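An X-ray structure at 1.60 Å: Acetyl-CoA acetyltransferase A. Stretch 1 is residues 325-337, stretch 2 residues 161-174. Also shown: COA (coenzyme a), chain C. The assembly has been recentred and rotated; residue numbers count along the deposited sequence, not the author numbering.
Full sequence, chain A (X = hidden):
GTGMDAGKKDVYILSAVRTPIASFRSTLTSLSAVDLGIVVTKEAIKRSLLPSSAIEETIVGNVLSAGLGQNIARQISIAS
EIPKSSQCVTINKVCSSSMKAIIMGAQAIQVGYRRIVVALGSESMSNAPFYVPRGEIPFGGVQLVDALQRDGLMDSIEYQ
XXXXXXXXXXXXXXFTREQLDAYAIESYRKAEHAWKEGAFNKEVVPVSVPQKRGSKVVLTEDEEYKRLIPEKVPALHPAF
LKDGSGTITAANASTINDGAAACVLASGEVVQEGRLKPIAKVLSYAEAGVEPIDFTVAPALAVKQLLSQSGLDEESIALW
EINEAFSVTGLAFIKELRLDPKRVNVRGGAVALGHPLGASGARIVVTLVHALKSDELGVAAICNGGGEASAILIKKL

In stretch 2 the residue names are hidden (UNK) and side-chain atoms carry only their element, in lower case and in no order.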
# COMPACT_ATOMS: atom_id res chain seq x y z
N ALA A 325 25.17 -20.53 -1.97
CA ALA A 325 24.44 -19.43 -1.40
C ALA A 325 25.36 -18.22 -1.33
O ALA A 325 24.98 -17.10 -1.67
CB ALA A 325 23.91 -19.79 -0.04
N PHE A 326 26.60 -18.50 -0.93
CA PHE A 326 27.68 -17.51 -0.86
C PHE A 326 28.95 -18.22 -1.30
O PHE A 326 29.00 -19.44 -1.26
CB PHE A 326 27.84 -16.96 0.56
CG PHE A 326 26.60 -16.33 1.08
CD1 PHE A 326 26.34 -15.00 0.86
CD2 PHE A 326 25.64 -17.10 1.74
CE1 PHE A 326 25.17 -14.41 1.29
CE2 PHE A 326 24.46 -16.53 2.17
CZ PHE A 326 24.22 -15.19 1.95
N SER A 327 29.99 -17.47 -1.66
CA SER A 327 31.26 -18.10 -1.96
C SER A 327 31.76 -18.92 -0.76
O SER A 327 32.35 -19.99 -0.92
CB SER A 327 32.30 -17.05 -2.33
OG SER A 327 32.03 -16.53 -3.62
N VAL A 328 31.53 -18.42 0.44
CA VAL A 328 31.99 -19.14 1.62
C VAL A 328 31.32 -20.51 1.74
O VAL A 328 31.91 -21.43 2.29
CB VAL A 328 31.78 -18.32 2.92
CG1 VAL A 328 30.31 -17.90 3.12
CG2 VAL A 328 32.28 -19.10 4.14
N THR A 329 30.10 -20.67 1.19
CA THR A 329 29.45 -21.97 1.24
C THR A 329 30.29 -23.03 0.53
O THR A 329 30.48 -24.14 1.04
CB THR A 329 28.07 -21.90 0.59
OG1 THR A 329 27.43 -20.68 0.99
CG2 THR A 329 27.21 -23.10 0.98
N GLY A 330 30.79 -22.69 -0.65
CA GLY A 330 31.64 -23.59 -1.40
C GLY A 330 32.98 -23.84 -0.73
O GLY A 330 33.41 -24.98 -0.58
N LEU A 331 33.62 -22.76 -0.32
CA LEU A 331 34.93 -22.87 0.33
C LEU A 331 34.88 -23.71 1.61
O LEU A 331 35.75 -24.54 1.86
CB LEU A 331 35.47 -21.49 0.66
CG LEU A 331 35.96 -20.72 -0.57
CD1 LEU A 331 36.18 -19.27 -0.22
CD2 LEU A 331 37.24 -21.33 -1.16
N ALA A 332 33.86 -23.48 2.43
CA ALA A 332 33.76 -24.20 3.69
C ALA A 332 33.56 -25.69 3.43
O ALA A 332 34.12 -26.54 4.11
CB ALA A 332 32.62 -23.64 4.54
N PHE A 333 32.72 -26.01 2.45
CA PHE A 333 32.41 -27.39 2.12
C PHE A 333 33.67 -28.13 1.66
O PHE A 333 33.97 -29.22 2.13
CB PHE A 333 31.32 -27.38 1.03
CG PHE A 333 30.79 -28.72 0.61
CD1 PHE A 333 29.83 -29.38 1.39
CD2 PHE A 333 31.16 -29.28 -0.61
CE1 PHE A 333 29.29 -30.60 0.97
CE2 PHE A 333 30.62 -30.50 -1.03
CZ PHE A 333 29.69 -31.15 -0.24
N ILE A 334 34.38 -27.51 0.71
CA ILE A 334 35.60 -28.07 0.15
C ILE A 334 36.65 -28.27 1.24
O ILE A 334 37.31 -29.32 1.29
CB ILE A 334 36.11 -27.16 -0.97
CG1 ILE A 334 35.18 -27.22 -2.17
CG2 ILE A 334 37.51 -27.57 -1.42
CD1 ILE A 334 35.42 -26.15 -3.18
N LYS A 335 36.80 -27.28 2.11
CA LYS A 335 37.80 -27.36 3.16
C LYS A 335 37.47 -28.43 4.19
O LYS A 335 38.32 -29.22 4.60
CB LYS A 335 37.96 -26.00 3.85
CG LYS A 335 39.15 -25.93 4.81
CD LYS A 335 40.42 -26.07 3.99
CE LYS A 335 41.68 -26.09 4.81
NZ LYS A 335 42.79 -26.38 3.83
N GLU A 336 36.22 -28.46 4.62
CA GLU A 336 35.81 -29.39 5.66
C GLU A 336 35.93 -30.84 5.21
O GLU A 336 36.36 -31.71 5.98
CB GLU A 336 34.39 -29.07 6.10
CG GLU A 336 33.94 -29.89 7.27
CD GLU A 336 34.67 -29.54 8.55
OE1 GLU A 336 35.15 -28.40 8.69
OE2 GLU A 336 34.73 -30.42 9.43
N LEU A 337 35.55 -31.12 3.96
CA LEU A 337 35.57 -32.47 3.43
C LEU A 337 36.88 -32.82 2.73
O LEU A 337 37.02 -33.94 2.24
CB LEU A 337 34.42 -32.65 2.44
CG LEU A 337 33.06 -32.56 3.13
CD1 LEU A 337 31.97 -32.52 2.09
CD2 LEU A 337 32.83 -33.72 4.09
N UNK A 161 20.16 -10.91 8.17
CA UNK A 161 20.31 -11.51 6.84
C UNK A 161 21.16 -12.77 6.87
O UNK A 161 22.10 -12.85 7.65
c UNK A 161 21.00 -10.41 6.04
c UNK A 161 20.68 -9.15 6.78
c UNK A 161 20.64 -9.52 8.21
N UNK A 162 20.85 -13.74 6.02
CA UNK A 162 21.67 -14.94 5.94
C UNK A 162 23.14 -14.57 5.64
O UNK A 162 24.04 -15.22 6.14
c UNK A 162 18.87 -16.76 2.70
c UNK A 162 19.82 -16.65 5.36
c UNK A 162 21.12 -15.91 4.90
s UNK A 162 19.29 -17.81 4.09
N UNK A 163 23.36 -13.51 4.87
CA UNK A 163 24.74 -13.10 4.58
C UNK A 163 25.50 -12.62 5.79
O UNK A 163 26.72 -12.76 5.85
N UNK A 164 24.82 -12.03 6.77
CA UNK A 164 25.48 -11.67 8.01
C UNK A 164 25.82 -12.91 8.81
O UNK A 164 26.89 -13.01 9.39
c UNK A 164 24.31 -9.27 10.83
c UNK A 164 25.25 -10.24 10.15
c UNK A 164 26.61 -9.59 9.92
c UNK A 164 24.60 -10.73 8.85
N UNK A 165 24.89 -13.86 8.87
CA UNK A 165 25.15 -15.14 9.49
C UNK A 165 26.38 -15.82 8.88
O UNK A 165 27.21 -16.38 9.58
c UNK A 165 23.95 -16.06 9.35
s UNK A 165 22.45 -15.49 10.25
N UNK A 166 26.48 -15.79 7.57
CA UNK A 166 27.55 -16.50 6.90
C UNK A 166 28.93 -15.91 7.24
O UNK A 166 29.95 -16.61 7.12
c UNK A 166 27.31 -16.49 5.40
N UNK A 167 28.97 -14.64 7.63
CA UNK A 167 30.22 -14.03 8.07
C UNK A 167 30.80 -14.76 9.27
O UNK A 167 32.02 -14.79 9.46
c UNK A 167 29.79 -11.61 7.27
o UNK A 167 32.12 -11.88 6.68
o UNK A 167 30.93 -10.36 5.61
c UNK A 167 30.04 -12.55 8.43
c UNK A 167 31.05 -11.26 6.46
N UNK A 168 29.95 -15.36 10.11
CA UNK A 168 30.46 -16.15 11.23
C UNK A 168 31.31 -17.32 10.72
O UNK A 168 32.39 -17.62 11.26
c UNK A 168 28.72 -17.97 14.20
c UNK A 168 29.28 -18.80 15.36
n UNK A 168 29.96 -20.06 14.93
c UNK A 168 29.82 -17.56 13.26
c UNK A 168 29.32 -16.65 12.13
N UNK A 169 30.85 -17.96 9.66
CA UNK A 169 31.52 -19.13 9.11
C UNK A 169 32.82 -18.67 8.46
O UNK A 169 33.84 -19.35 8.55
o UNK A 169 29.40 -20.25 8.83
c UNK A 169 30.60 -19.87 8.12
c UNK A 169 31.30 -21.11 7.54
N UNK A 170 32.78 -17.52 7.81
CA UNK A 170 33.99 -16.92 7.25
C UNK A 170 35.05 -16.82 8.35
O UNK A 170 36.19 -17.27 8.17
c UNK A 170 32.86 -15.62 5.39
c UNK A 170 35.05 -14.83 6.30
c UNK A 170 33.73 -15.52 6.65
N UNK A 171 34.67 -16.24 9.49
CA UNK A 171 35.63 -16.07 10.58
C UNK A 171 36.09 -17.42 11.15
O UNK A 171 37.29 -17.60 11.45
c UNK A 171 36.05 -14.75 12.70
n UNK A 171 37.82 -12.81 13.93
c UNK A 171 35.48 -13.73 13.67
c UNK A 171 35.03 -15.17 11.65
c UNK A 171 36.57 -13.23 14.64
N UNK A 172 35.18 -18.37 11.29
CA UNK A 172 35.49 -19.66 11.88
C UNK A 172 36.54 -20.45 11.08
O UNK A 172 37.29 -21.24 11.66
o UNK A 172 32.10 -20.45 13.15
c UNK A 172 34.21 -20.50 12.02
c UNK A 172 33.29 -20.01 13.15
o UNK A 172 33.71 -19.21 14.02
N UNK A 173 36.58 -20.23 9.77
CA UNK A 173 37.55 -20.89 8.90
C UNK A 173 38.73 -20.01 8.54
O UNK A 173 39.60 -20.44 7.79
c UNK A 173 36.86 -21.36 7.59
c UNK A 173 34.64 -25.00 8.02
c UNK A 173 36.69 -23.87 7.55
c UNK A 173 34.74 -22.62 8.06
o UNK A 173 33.89 -26.16 8.18
c UNK A 173 36.09 -22.64 7.73
c UNK A 173 34.03 -23.79 8.21
c UNK A 173 35.99 -25.05 7.69
N UNK A 174 38.74 -18.78 9.05
CA UNK A 174 39.76 -17.78 8.76
C UNK A 174 39.85 -17.50 7.27
O UNK A 174 40.92 -17.22 6.72
c UNK A 174 41.12 -18.23 9.33
N1A COA C . 30.69 -8.17 -10.31
C2A COA C . 31.01 -6.88 -10.12
N3A COA C . 30.21 -6.01 -9.48
C4A COA C . 29.03 -6.40 -8.97
C5A COA C . 28.61 -7.79 -9.12
C6A COA C . 29.53 -8.69 -9.85
N6A COA C . 29.24 -9.99 -10.04
N7A COA C . 27.40 -7.89 -8.53
C8A COA C . 27.08 -6.67 -8.04
N9A COA C . 28.06 -5.77 -8.30
C1B COA C . 28.11 -4.32 -7.96
C2B COA C . 27.08 -3.58 -8.79
O2B COA C . 27.67 -2.96 -9.93
C3B COA C . 26.50 -2.53 -7.86
O3B COA C . 26.91 -1.24 -8.34
P3B COA C . 27.84 -0.17 -7.58
O7A COA C . 29.07 -0.87 -7.08
O8A COA C . 28.24 0.90 -8.58
O9A COA C . 27.08 0.45 -6.43
C4B COA C . 26.93 -2.95 -6.46
O4B COA C . 27.82 -4.06 -6.58
C5B COA C . 25.72 -3.44 -5.68
O5B COA C . 25.26 -4.60 -6.36
P1A COA C . 23.76 -4.78 -6.93
O1A COA C . 23.32 -3.60 -7.77
O2A COA C . 23.65 -6.06 -7.74
O3A COA C . 22.79 -4.85 -5.67
P2A COA C . 21.23 -4.54 -5.87
O4A COA C . 21.03 -3.08 -6.22
O5A COA C . 20.61 -5.44 -6.92
O6A COA C . 20.61 -4.87 -4.44
CBP COA C . 19.67 -6.87 -3.60
CCP COA C . 20.96 -6.11 -3.84
CDP COA C . 18.82 -6.02 -2.68
CEP COA C . 18.86 -7.04 -4.89
CAP COA C . 19.97 -8.17 -2.84
OAP COA C . 18.72 -8.73 -2.40
C9P COA C . 20.75 -9.19 -3.65
O9P COA C . 20.86 -9.10 -4.86
N8P COA C . 21.34 -10.21 -3.02
C7P COA C . 21.32 -10.45 -1.60
C6P COA C . 22.38 -11.48 -1.23
C5P COA C . 21.68 -12.74 -0.78
O5P COA C . 21.49 -12.96 0.41
N4P COA C . 21.26 -13.54 -1.75
C3P COA C . 20.49 -14.73 -1.44
C2P COA C . 21.30 -16.00 -1.36
S1P COA C . 20.82 -16.95 0.10
O HOH W 1 31.61 -26.92 6.51

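Position 161 has three carbons closing a ring onto its own backbone N, which defines Pro161; it stands at the N-cap of the helix and does not touch stretch 1. Position 162 carries an unbranched chain of two carbons, a sulfur and a terminal carbon: Met162. Its CB lies 4.3 Å from Phe326 CZ, and its CE reaches to 3.3 Å from S1P of COA. Position 163 has no side-chain atoms and is Gly163. Phe326 CZ comes to 3.4 Å from Gly163 CA, and an ideal CB built here would sit 3.3 Å from Phe326 CE1, a tight fit.

Position 164, four carbons forked at the second, is Leu164, directed away from stretch 1. Position 165, one carbon then sulfur, is Cys165, also without contact. A single carbon at position 166 gives Ala166; this CB lies over one face of the Phe326 ring, 4.1 Å from Phe326 CD2, and 4.0 Å from Val328 CG1.

Position 167 shows three carbons, the third bearing two oxygens. That is Glu167, pointing away, its carboxylate bonded elsewhere in the structure. Position 168, four carbons in a row ending in nitrogen, is Lys168. At position 169 one carbon carries an oxygen and a carbon, hence Thr169, whose CG2 is 4.1 Å from both Val328 CG2 and Ala332 CB. Position 170 has one carbon bearing two more: Val170, with CG2 3.7 Å from Val328 CG2.

Position 171 repeats the four-carbon chain with terminal nitrogen and is Lys171, out of reach. Position 172, two carbons with two oxygens on the second, is Asp172; its OD2 accepts a salt-bridged hydrogen bond from Lys168 NZ at 2.8 Å. Position 173, one carbon then a six-carbon ring bearing oxygen, is Tyr173. Ala332 CB lies over one ring face, 3.9 Å from Tyr173 CE2, while Tyr173 OH donates to Glu336 OE1 at 2.6 Å near the ring plane. The single carbon of position 174 identifies Ala174, where positive phi and a Schellman motif end the helix.

The helices run in broadly the same direction, with a 34° angle and a 9.8 Å closest approach between axes. Phe326 packs against the first turn of stretch 2, Val328 fills the middle, and Ala332 leaves room for the Tyr173 ring. The contact is therefore mainly apolar, burying 436 Å² in total, with one direct hydrogen bond at the Tyr173 end. There, water 1 donates to Tyr173 OH at 2.9 Å and weakly to Ala332 O at 3.5 Å.

Stretch 2 (161-174) PMGLCAEKTVKDYA
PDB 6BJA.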